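Local coordinates for PA0833-PD protein (Pseudomonas aeruginosa PAO1, PDB 6JFW) that probably binds peptidoglycan in the periplasm through this OmpA C-like domain, the periplasmic part of an outer-membrane protein, at residues A[49-60]-A[96-106]; A[79-90]-A[108-116]. All coordinates share one frame; numbering follows the deposited sequence.

Contact 1: A[49-60]-A[96-106]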
loop_
_atom_site.group_PDB
_atom_site.type_symbol
_atom_site.label_atom_id
_atom_site.label_comp_id
_atom_site.label_asym_id
_atom_site.label_seq_id
_atom_site.Cartn_x
_atom_site.Cartn_y
_atom_site.Cartn_z
ATOM N N TYR A 49 -5.167 -10.228 5.848
ATOM C CA TYR A 49 -4.850 -11.275 4.884
ATOM C C TYR A 49 -5.880 -11.321 3.764
ATOM O O TYR A 49 -5.527 -11.359 2.579
ATOM C CB TYR A 49 -4.776 -12.624 5.596
ATOM C CG TYR A 49 -3.443 -12.902 6.241
ATOM C CD1 TYR A 49 -2.771 -11.918 6.952
ATOM C CD2 TYR A 49 -2.860 -14.155 6.147
ATOM C CE1 TYR A 49 -1.550 -12.173 7.542
ATOM C CE2 TYR A 49 -1.643 -14.423 6.731
ATOM C CZ TYR A 49 -0.992 -13.429 7.429
ATOM O OH TYR A 49 0.223 -13.696 8.015
ATOM N N ALA A 50 -7.157 -11.313 4.119
ATOM C CA ALA A 50 -8.205 -11.477 3.122
ATOM C C ALA A 50 -8.343 -10.243 2.229
ATOM O O ALA A 50 -8.522 -10.400 1.014
ATOM C CB ALA A 50 -9.530 -11.826 3.798
ATOM N N PRO A 51 -8.280 -9.011 2.760
ATOM C CA PRO A 51 -8.174 -7.852 1.853
ATOM C C PRO A 51 -7.029 -7.970 0.860
ATOM O O PRO A 51 -7.213 -7.693 -0.332
ATOM C CB PRO A 51 -7.988 -6.679 2.821
ATOM C CG PRO A 51 -8.740 -7.089 4.024
ATOM C CD PRO A 51 -8.527 -8.577 4.151
ATOM N N LEU A 52 -5.848 -8.391 1.319
ATOM C CA LEU A 52 -4.723 -8.576 0.405
ATOM C C LEU A 52 -5.005 -9.679 -0.607
ATOM O O LEU A 52 -4.602 -9.574 -1.772
ATOM C CB LEU A 52 -3.450 -8.883 1.190
ATOM C CG LEU A 52 -2.751 -7.669 1.797
ATOM C CD1 LEU A 52 -1.594 -8.091 2.689
ATOM C CD2 LEU A 52 -2.276 -6.722 0.703
ATOM N N ASN A 53 -5.683 -10.748 -0.179
ATOM C CA ASN A 53 -6.091 -11.789 -1.119
ATOM C C ASN A 53 -6.943 -11.209 -2.240
ATOM O O ASN A 53 -6.750 -11.544 -3.415
ATOM C CB ASN A 53 -6.866 -12.892 -0.396
ATOM C CG ASN A 53 -5.994 -13.722 0.523
ATOM O OD1 ASN A 53 -4.767 -13.690 0.436
ATOM N ND2 ASN A 53 -6.631 -14.483 1.406
ATOM N N ASN A 54 -7.894 -10.340 -1.892
ATOM C CA ASN A 54 -8.738 -9.715 -2.904
ATOM C C ASN A 54 -7.924 -8.813 -3.821
ATOM O O ASN A 54 -8.141 -8.797 -5.040
ATOM C CB ASN A 54 -9.862 -8.924 -2.235
ATOM C CG ASN A 54 -11.024 -9.802 -1.824
ATOM O OD1 ASN A 54 -11.719 -10.363 -2.671
ATOM N ND2 ASN A 54 -11.247 -9.923 -0.521
ATOM N N LEU A 55 -6.984 -8.052 -3.255
ATOM C CA LEU A 55 -6.124 -7.202 -4.073
ATOM C C LEU A 55 -5.325 -8.025 -5.074
ATOM O O LEU A 55 -5.216 -7.654 -6.248
ATOM C CB LEU A 55 -5.183 -6.392 -3.182
ATOM C CG LEU A 55 -5.754 -5.139 -2.518
ATOM C CD1 LEU A 55 -4.695 -4.447 -1.675
ATOM C CD2 LEU A 55 -6.293 -4.198 -3.573
ATOM N N ALA A 56 -4.756 -9.148 -4.626
ATOM C CA ALA A 56 -3.970 -9.988 -5.524
ATOM C C ALA A 56 -4.816 -10.506 -6.680
ATOM O O ALA A 56 -4.349 -10.563 -7.823
ATOM C CB ALA A 56 -3.350 -11.150 -4.748
ATOM N N ASN A 57 -6.067 -10.885 -6.402
ATOM C CA ASN A 57 -6.946 -11.355 -7.468
ATOM C C ASN A 57 -7.233 -10.248 -8.473
ATOM O O ASN A 57 -7.269 -10.494 -9.685
ATOM C CB ASN A 57 -8.247 -11.899 -6.876
ATOM C CG ASN A 57 -8.041 -13.184 -6.104
ATOM O OD1 ASN A 57 -7.050 -13.887 -6.301
ATOM N ND2 ASN A 57 -8.979 -13.501 -5.218
ATOM N N SER A 58 -7.436 -9.021 -7.990
ATOM C CA SER A 58 -7.665 -7.898 -8.893
ATOM C C SER A 58 -6.446 -7.641 -9.771
ATOM O O SER A 58 -6.567 -7.495 -10.993
ATOM C CB SER A 58 -8.021 -6.645 -8.092
ATOM O OG SER A 58 -8.171 -5.525 -8.948
ATOM N N PHE A 59 -5.257 -7.584 -9.159
ATOM C CA PHE A 59 -4.038 -7.345 -9.926
ATOM C C PHE A 59 -3.827 -8.428 -10.976
ATOM O O PHE A 59 -3.420 -8.139 -12.108
ATOM C CB PHE A 59 -2.820 -7.280 -8.997
ATOM C CG PHE A 59 -2.904 -6.221 -7.925
ATOM C CD1 PHE A 59 -3.776 -5.148 -8.030
ATOM C CD2 PHE A 59 -2.086 -6.301 -6.810
ATOM C CE1 PHE A 59 -3.836 -4.184 -7.035
ATOM C CE2 PHE A 59 -2.139 -5.344 -5.816
ATOM C CZ PHE A 59 -3.014 -4.283 -5.928
ATOM N N LYS A 60 -4.088 -9.688 -10.615
ATOM C CA LYS A 60 -3.941 -10.785 -11.566
ATOM C C LYS A 60 -4.926 -10.668 -12.718
ATOM O O LYS A 60 -4.604 -11.044 -13.851
ATOM C CB LYS A 60 -4.132 -12.126 -10.861
ATOM C CG LYS A 60 -2.876 -12.672 -10.224
ATOM C CD LYS A 60 -2.911 -14.192 -10.165
ATOM C CE LYS A 60 -3.873 -14.675 -9.096
ATOM N NZ LYS A 60 -3.897 -13.736 -7.939
ATOM N N TYR A 96 3.814 -10.916 0.193
ATOM C CA TYR A 96 2.516 -11.573 0.312
ATOM C C TYR A 96 1.824 -11.659 -1.042
ATOM O O TYR A 96 1.329 -12.722 -1.433
ATOM C CB TYR A 96 1.636 -10.827 1.316
ATOM C CG TYR A 96 0.361 -11.565 1.663
ATOM C CD1 TYR A 96 -0.776 -11.441 0.874
ATOM C CD2 TYR A 96 0.297 -12.389 2.779
ATOM C CE1 TYR A 96 -1.939 -12.118 1.184
ATOM C CE2 TYR A 96 -0.863 -13.069 3.099
ATOM C CZ TYR A 96 -1.978 -12.930 2.298
ATOM O OH TYR A 96 -3.134 -13.604 2.612
ATOM N N LEU A 97 1.777 -10.542 -1.772
ATOM C CA LEU A 97 1.103 -10.525 -3.066
ATOM C C LEU A 97 1.729 -11.521 -4.034
ATOM O O LEU A 97 1.017 -12.186 -4.796
ATOM C CB LEU A 97 1.131 -9.113 -3.651
ATOM C CG LEU A 97 0.240 -8.087 -2.950
ATOM C CD1 LEU A 97 0.535 -6.683 -3.457
ATOM C CD2 LEU A 97 -1.228 -8.434 -3.152
ATOM N N THR A 98 3.057 -11.644 -4.015
ATOM C CA THR A 98 3.717 -12.604 -4.896
ATOM C C THR A 98 3.424 -14.037 -4.470
ATOM O O THR A 98 3.270 -14.923 -5.321
ATOM C CB THR A 98 5.224 -12.352 -4.925
ATOM O OG1 THR A 98 5.712 -12.187 -3.588
ATOM C CG2 THR A 98 5.534 -11.107 -5.729
ATOM N N ALA A 99 3.342 -14.286 -3.161
ATOM C CA ALA A 99 2.951 -15.610 -2.688
ATOM C C ALA A 99 1.551 -15.978 -3.159
ATOM O O ALA A 99 1.251 -17.162 -3.350
ATOM C CB ALA A 99 3.033 -15.670 -1.163
ATOM N N GLN A 100 0.687 -14.983 -3.356
ATOM C CA GLN A 100 -0.665 -15.222 -3.846
ATOM C C GLN A 100 -0.734 -15.386 -5.358
ATOM O O GLN A 100 -1.822 -15.637 -5.885
ATOM C CB GLN A 100 -1.590 -14.085 -3.407
ATOM C CG GLN A 100 -1.850 -14.055 -1.913
ATOM C CD GLN A 100 -2.592 -15.287 -1.431
ATOM O OE1 GLN A 100 -3.786 -15.445 -1.687
ATOM N NE2 GLN A 100 -1.886 -16.171 -0.738
ATOM N N GLY A 101 0.382 -15.253 -6.070
ATOM C CA GLY A 101 0.405 -15.509 -7.495
ATOM C C GLY A 101 0.554 -14.291 -8.379
ATOM O O GLY A 101 0.514 -14.436 -9.606
ATOM N N VAL A 102 0.715 -13.098 -7.810
ATOM C CA VAL A 102 0.989 -11.923 -8.627
ATOM C C VAL A 102 2.403 -12.025 -9.181
ATOM O O VAL A 102 3.356 -12.303 -8.442
ATOM C CB VAL A 102 0.794 -10.637 -7.809
ATOM C CG1 VAL A 102 1.158 -9.426 -8.644
ATOM C CG2 VAL A 102 -0.643 -10.530 -7.322
ATOM N N ASP A 103 2.541 -11.816 -10.491
ATOM C CA ASP A 103 3.844 -11.893 -11.144
ATOM C C ASP A 103 4.808 -10.899 -10.509
ATOM O O ASP A 103 4.550 -9.691 -10.499
ATOM C CB ASP A 103 3.689 -11.616 -12.641
ATOM C CG ASP A 103 4.931 -11.982 -13.447
ATOM O OD1 ASP A 103 6.052 -11.946 -12.898
ATOM O OD2 ASP A 103 4.781 -12.303 -14.645
ATOM N N GLY A 104 5.921 -11.413 -9.980
ATOM C CA GLY A 104 6.882 -10.549 -9.314
ATOM C C GLY A 104 7.472 -9.491 -10.224
ATOM O O GLY A 104 7.859 -8.414 -9.761
ATOM N N THR A 105 7.543 -9.775 -11.527
ATOM C CA THR A 105 8.074 -8.831 -12.504
ATOM C C THR A 105 7.164 -7.620 -12.705
ATOM O O THR A 105 7.615 -6.610 -13.252
ATOM C CB THR A 105 8.325 -9.575 -13.827
ATOM O OG1 THR A 105 9.332 -10.573 -13.618
ATOM C CG2 THR A 105 8.799 -8.645 -14.941
ATOM N N ARG A 106 5.916 -7.673 -12.247
ATOM C CA ARG A 106 5.040 -6.513 -12.335
ATOM C C ARG A 106 5.170 -5.575 -11.142
ATOM O O ARG A 106 4.584 -4.487 -11.163
ATOM C CB ARG A 106 3.582 -6.961 -12.472
ATOM C CG ARG A 106 3.263 -7.598 -13.810
ATOM C CD ARG A 106 1.800 -7.971 -13.893
ATOM N NE ARG A 106 0.934 -6.816 -13.682
ATOM C CZ ARG A 106 -0.352 -6.902 -13.365
ATOM N NH1 ARG A 106 -0.917 -8.093 -13.218
ATOM N NH2 ARG A 106 -1.073 -5.803 -13.191
#

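Contact 2: A[79-90]-A[108-116]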
loop_
_atom_site.group_PDB
_atom_site.type_symbol
_atom_site.label_atom_id
_atom_site.label_comp_id
_atom_site.label_asym_id
_atom_site.label_seq_id
_atom_site.Cartn_x
_atom_site.Cartn_y
_atom_site.Cartn_z
ATOM N N ARG A 79 16.064 9.618 9.744
ATOM C CA ARG A 79 15.623 9.412 8.370
ATOM C C ARG A 79 16.077 8.057 7.849
ATOM O O ARG A 79 15.292 7.323 7.238
ATOM C CB ARG A 79 16.148 10.524 7.477
ATOM C CG ARG A 79 15.931 10.229 6.031
ATOM C CD ARG A 79 16.334 11.403 5.214
ATOM N NE ARG A 79 15.289 12.413 5.348
ATOM C CZ ARG A 79 14.319 12.640 4.461
ATOM N NH1 ARG A 79 14.267 11.921 3.341
ATOM N NH2 ARG A 79 13.405 13.582 4.704
ATOM N N GLN A 80 17.348 7.705 8.076
ATOM C CA GLN A 80 17.847 6.392 7.675
ATOM C C GLN A 80 16.997 5.277 8.270
ATOM O O GLN A 80 16.622 4.327 7.573
ATOM C CB GLN A 80 19.308 6.228 8.098
ATOM C CG GLN A 80 19.705 4.779 8.392
ATOM C CD GLN A 80 21.155 4.635 8.811
ATOM O OE1 GLN A 80 21.454 4.101 9.880
ATOM N NE2 GLN A 80 22.063 5.102 7.965
ATOM N N HIS A 81 16.680 5.379 9.563
ATOM C CA HIS A 81 15.919 4.325 10.225
ATOM C C HIS A 81 14.497 4.241 9.684
ATOM O O HIS A 81 13.948 3.143 9.533
ATOM C CB HIS A 81 15.910 4.560 11.734
ATOM C CG HIS A 81 15.319 3.432 12.520
ATOM N ND1 HIS A 81 15.781 2.137 12.425
ATOM C CD2 HIS A 81 14.303 3.405 13.414
ATOM C CE1 HIS A 81 15.075 1.361 13.227
ATOM N NE2 HIS A 81 14.171 2.105 13.839
ATOM N N ASN A 82 13.886 5.391 9.385
ATOM C CA ASN A 82 12.524 5.397 8.855
ATOM C C ASN A 82 12.469 4.811 7.451
ATOM O O ASN A 82 11.534 4.074 7.117
ATOM C CB ASN A 82 11.967 6.818 8.854
ATOM C CG ASN A 82 11.524 7.269 10.226
ATOM O OD1 ASN A 82 11.138 6.456 11.065
ATOM N ND2 ASN A 82 11.574 8.574 10.463
ATOM N N MET A 83 13.445 5.151 6.605
ATOM C CA MET A 83 13.522 4.544 5.281
ATOM C C MET A 83 13.636 3.030 5.395
ATOM O O MET A 83 12.947 2.284 4.687
ATOM C CB MET A 83 14.712 5.123 4.516
ATOM C CG MET A 83 14.639 6.626 4.308
ATOM S SD MET A 83 13.739 7.090 2.823
ATOM C CE MET A 83 14.898 6.573 1.565
ATOM N N ASP A 84 14.503 2.566 6.297
ATOM C CA ASP A 84 14.622 1.150 6.628
ATOM C C ASP A 84 13.266 0.550 6.988
ATOM O O ASP A 84 12.820 -0.429 6.381
ATOM C CB ASP A 84 15.610 1.000 7.790
ATOM C CG ASP A 84 16.047 -0.429 8.027
ATOM O OD1 ASP A 84 15.209 -1.350 7.933
ATOM O OD2 ASP A 84 17.242 -0.627 8.324
ATOM N N LEU A 85 12.610 1.129 7.997
ATOM C CA LEU A 85 11.335 0.595 8.470
ATOM C C LEU A 85 10.285 0.600 7.366
ATOM O O LEU A 85 9.523 -0.362 7.221
ATOM C CB LEU A 85 10.848 1.404 9.671
ATOM C CG LEU A 85 11.640 1.263 10.970
ATOM C CD1 LEU A 85 11.124 2.241 12.012
ATOM C CD2 LEU A 85 11.553 -0.163 11.482
ATOM N N SER A 86 10.227 1.679 6.583
ATOM C CA SER A 86 9.234 1.760 5.517
ATOM C C SER A 86 9.537 0.768 4.402
ATOM O O SER A 86 8.618 0.177 3.824
ATOM C CB SER A 86 9.167 3.187 4.971
ATOM O OG SER A 86 10.376 3.543 4.325
ATOM N N GLN A 87 10.820 0.575 4.085
ATOM C CA GLN A 87 11.203 -0.451 3.121
ATOM C C GLN A 87 10.767 -1.835 3.586
ATOM O O GLN A 87 10.276 -2.642 2.784
ATOM C CB GLN A 87 12.716 -0.410 2.895
ATOM C CG GLN A 87 13.298 -1.674 2.284
ATOM C CD GLN A 87 13.566 -1.555 0.789
ATOM O OE1 GLN A 87 12.884 -0.825 0.087
ATOM N NE2 GLN A 87 14.564 -2.280 0.309
ATOM N N ARG A 88 10.928 -2.127 4.882
ATOM C CA ARG A 88 10.519 -3.423 5.421
ATOM C C ARG A 88 9.031 -3.666 5.218
ATOM O O ARG A 88 8.612 -4.788 4.909
ATOM C CB ARG A 88 10.843 -3.508 6.912
ATOM C CG ARG A 88 12.312 -3.528 7.285
ATOM C CD ARG A 88 12.439 -3.653 8.799
ATOM N NE ARG A 88 13.670 -3.064 9.318
ATOM C CZ ARG A 88 13.981 -3.004 10.609
ATOM N NH1 ARG A 88 13.152 -3.501 11.518
ATOM N NH2 ARG A 88 15.121 -2.448 10.992
ATOM N N ARG A 89 8.212 -2.633 5.415
ATOM C CA ARG A 89 6.768 -2.812 5.330
ATOM C C ARG A 89 6.317 -2.997 3.885
ATOM O O ARG A 89 5.426 -3.808 3.606
ATOM C CB ARG A 89 6.064 -1.632 6.004
ATOM C CG ARG A 89 6.128 -1.719 7.530
ATOM C CD ARG A 89 5.425 -0.577 8.255
ATOM N NE ARG A 89 5.055 -0.988 9.610
ATOM C CZ ARG A 89 4.214 -0.328 10.401
ATOM N NH1 ARG A 89 3.649 0.798 9.989
ATOM N NH2 ARG A 89 3.942 -0.796 11.611
ATOM N N ALA A 90 6.936 -2.274 2.949
ATOM C CA ALA A 90 6.627 -2.476 1.536
ATOM C C ALA A 90 7.067 -3.859 1.069
ATOM O O ALA A 90 6.391 -4.485 0.243
ATOM C CB ALA A 90 7.289 -1.386 0.693
ATOM N N SER A 108 7.257 -3.304 -8.157
ATOM C CA SER A 108 8.427 -2.609 -7.642
ATOM C C SER A 108 8.077 -2.069 -6.264
ATOM O O SER A 108 6.919 -1.742 -5.991
ATOM C CB SER A 108 8.881 -1.470 -8.568
ATOM O OG SER A 108 7.943 -0.408 -8.583
ATOM N N THR A 109 9.070 -2.014 -5.379
ATOM C CA THR A 109 8.816 -1.546 -4.024
ATOM C C THR A 109 9.873 -0.543 -3.599
ATOM O O THR A 109 11.048 -0.664 -3.960
ATOM C CB THR A 109 8.772 -2.689 -2.999
ATOM O OG1 THR A 109 10.100 -3.000 -2.562
ATOM C CG2 THR A 109 8.133 -3.927 -3.594
ATOM N N ARG A 110 9.434 0.448 -2.827
ATOM C CA ARG A 110 10.304 1.451 -2.240
ATOM C C ARG A 110 9.874 1.701 -0.807
ATOM O O ARG A 110 8.715 1.484 -0.440
ATOM C CB ARG A 110 10.253 2.772 -3.014
ATOM C CG ARG A 110 9.929 2.601 -4.476
ATOM C CD ARG A 110 9.881 3.932 -5.206
ATOM N NE ARG A 110 10.847 4.886 -4.682
ATOM C CZ ARG A 110 10.524 6.084 -4.207
ATOM N NH1 ARG A 110 11.461 6.891 -3.748
ATOM N NH2 ARG A 110 9.260 6.476 -4.194
ATOM N N GLY A 111 10.826 2.137 0.005
ATOM C CA GLY A 111 10.543 2.845 1.238
ATOM C C GLY A 111 10.841 4.314 0.998
ATOM O O GLY A 111 11.814 4.651 0.319
ATOM N N MET A 112 9.982 5.181 1.523
ATOM C CA MET A 112 10.166 6.615 1.381
ATOM C C MET A 112 10.339 7.319 2.712
ATOM O O MET A 112 10.552 8.537 2.729
ATOM C CB MET A 112 8.989 7.226 0.618
ATOM C CG MET A 112 8.969 6.805 -0.826
ATOM S SD MET A 112 9.438 8.155 -1.903
ATOM C CE MET A 112 7.866 8.986 -2.036
ATOM N N GLY A 113 10.273 6.585 3.818
ATOM C CA GLY A 113 10.365 7.169 5.130
ATOM C C GLY A 113 9.375 8.297 5.312
ATOM O O GLY A 113 8.195 8.191 4.964
ATOM N N PRO A 114 9.857 9.426 5.832
ATOM C CA PRO A 114 8.962 10.535 6.177
ATOM C C PRO A 114 8.603 11.452 5.020
ATOM O O PRO A 114 7.907 12.449 5.247
ATOM C CB PRO A 114 9.762 11.293 7.250
ATOM C CG PRO A 114 11.205 10.864 7.072
ATOM C CD PRO A 114 11.272 9.753 6.069
ATOM N N ASP A 115 9.033 11.158 3.796
ATOM C CA ASP A 115 8.718 12.038 2.680
ATOM C C ASP A 115 7.250 11.907 2.280
ATOM O O ASP A 115 6.593 10.893 2.530
ATOM C CB ASP A 115 9.614 11.737 1.481
ATOM C CG ASP A 115 11.059 12.120 1.726
ATOM O OD1 ASP A 115 11.301 13.049 2.525
ATOM O OD2 ASP A 115 11.952 11.493 1.118
ATOM N N GLN A 116 6.749 12.960 1.642
ATOM C CA GLN A 116 5.357 13.059 1.219
ATOM C C GLN A 116 4.356 12.689 2.324
ATOM O O GLN A 116 3.544 11.780 2.139
ATOM C CB GLN A 116 5.116 12.202 -0.016
ATOM C CG GLN A 116 6.013 12.503 -1.197
ATOM C CD GLN A 116 5.689 11.628 -2.392
ATOM O OE1 GLN A 116 5.126 10.542 -2.245
ATOM N NE2 GLN A 116 6.040 12.096 -3.584
#

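Contact 1: A[49-60]-A[96-106]
Tyr96 and Tyr49 meet edge to face: the CE2 edge of Tyr96 is directed at the face of Tyr49, with ring centroids 5.1 Å apart and planes at 67°. Tyr96 can reach the other helix because its CG stands anti to the backbone N (chi1 -171°). One face of the same ring takes a CH-pi contact from Leu52, whose CD1 lies 4.3 Å from the Tyr96 ring centroid. A tyrosine suits this border, since its ring packs while its hydroxyl reaches the polar end of Asn53 and lies near Tyr49 O.

The apolar contacts continue with Leu97. Its two methyls divide the work: CD2 rests 3.8 Å from Ala56 CB, while CD1 meets the Phe59 ring in plane, at the CE2 edge. Ala56 has the small side chain needed where the backbones come close, and Val102 CG2 packs on its methyl at 3.8 Å.

Toward the C-terminal end of 49-60, further polar contacts form. Arg106 NH1 donates to Phe59 O at 2.7 Å (N-H...O 163°); the oxygen lies near the guanidinium plane, although the nitrogen stands above the carbonyl plane. Lys60 bends back, and its NZ makes weak bonds to Gln100 O and Ala56 O. Gly101 closes the helix in a Schellman motif, where its positive phi would press a CB against the preceding carbonyl.

The last turn of helix 79-99 and the loop after it thus pack against the flank of helix 49-61, and both helices cover the sheet, Phe59 and Leu97 resting on strand 65-72 and Val102 on strand 107-111, while helix 3-12 packs against Leu55 and Ser58.

Contact 2: A[79-90]-A[108-116]
The guanidinium of Arg79 has Pro114 CG over one face, nearer its border than its middle, and the carboxylate of Asp115 at its edge. The salt bridge is end-on and two-pronged: NH1 donates to Asp115 OD2 at 3.2 Å and NH2 to Asp115 OD1 at 3.1 Å. Both oxygens are met on the syn side but from out of the carboxylate plane, the two groups being turned 40° against each other. A bend at chi3 (-76°) swings the arginine chain round to the acid, and the apolar CG of the puckered proline covers the guanidinium without competing for its N-H groups.

Strand 65-72, helix 79-99 and strand 107-111 form a beta-alpha-beta unit. The axes of segments 79-90 and 108-111 run at 151° and approach to 6.3 Å, because Gly111 brings its CA within 3.2 Å of Ser86 OG, where any side chain would be in the way. Gly113, with positive phi, belongs to the type II' turn from Met112 to Asp115, and its N donates to Ser86 OG at 3.1 Å; serine is compact enough to fit here. Met83 curls over the backbone leading into the turn, its flexible thioether placing SD 3.4 Å from Met112 C.

How the contacts relate
Contacts 1 and 2 lie about 21 Å apart, centre to centre, and share helix 79-99. Contact 2 uses its first half and contact 1 its last turn. Along the chain the segments alternate: 49-60, 79-90, 96-106, then 108-116. Segments 96-106 and 108-116 adjoin in sequence, so the chain leaves the helix in contact 1 and runs into edge strand 107-111 in contact 2. One helix is therefore packed on its neighbour helix at one end and on the strand and following turn at the other. Both contacts belong to the OmpA-like domain, joining helices and mixed beta-sheet in the part of the protein that probably binds peptidoglycan.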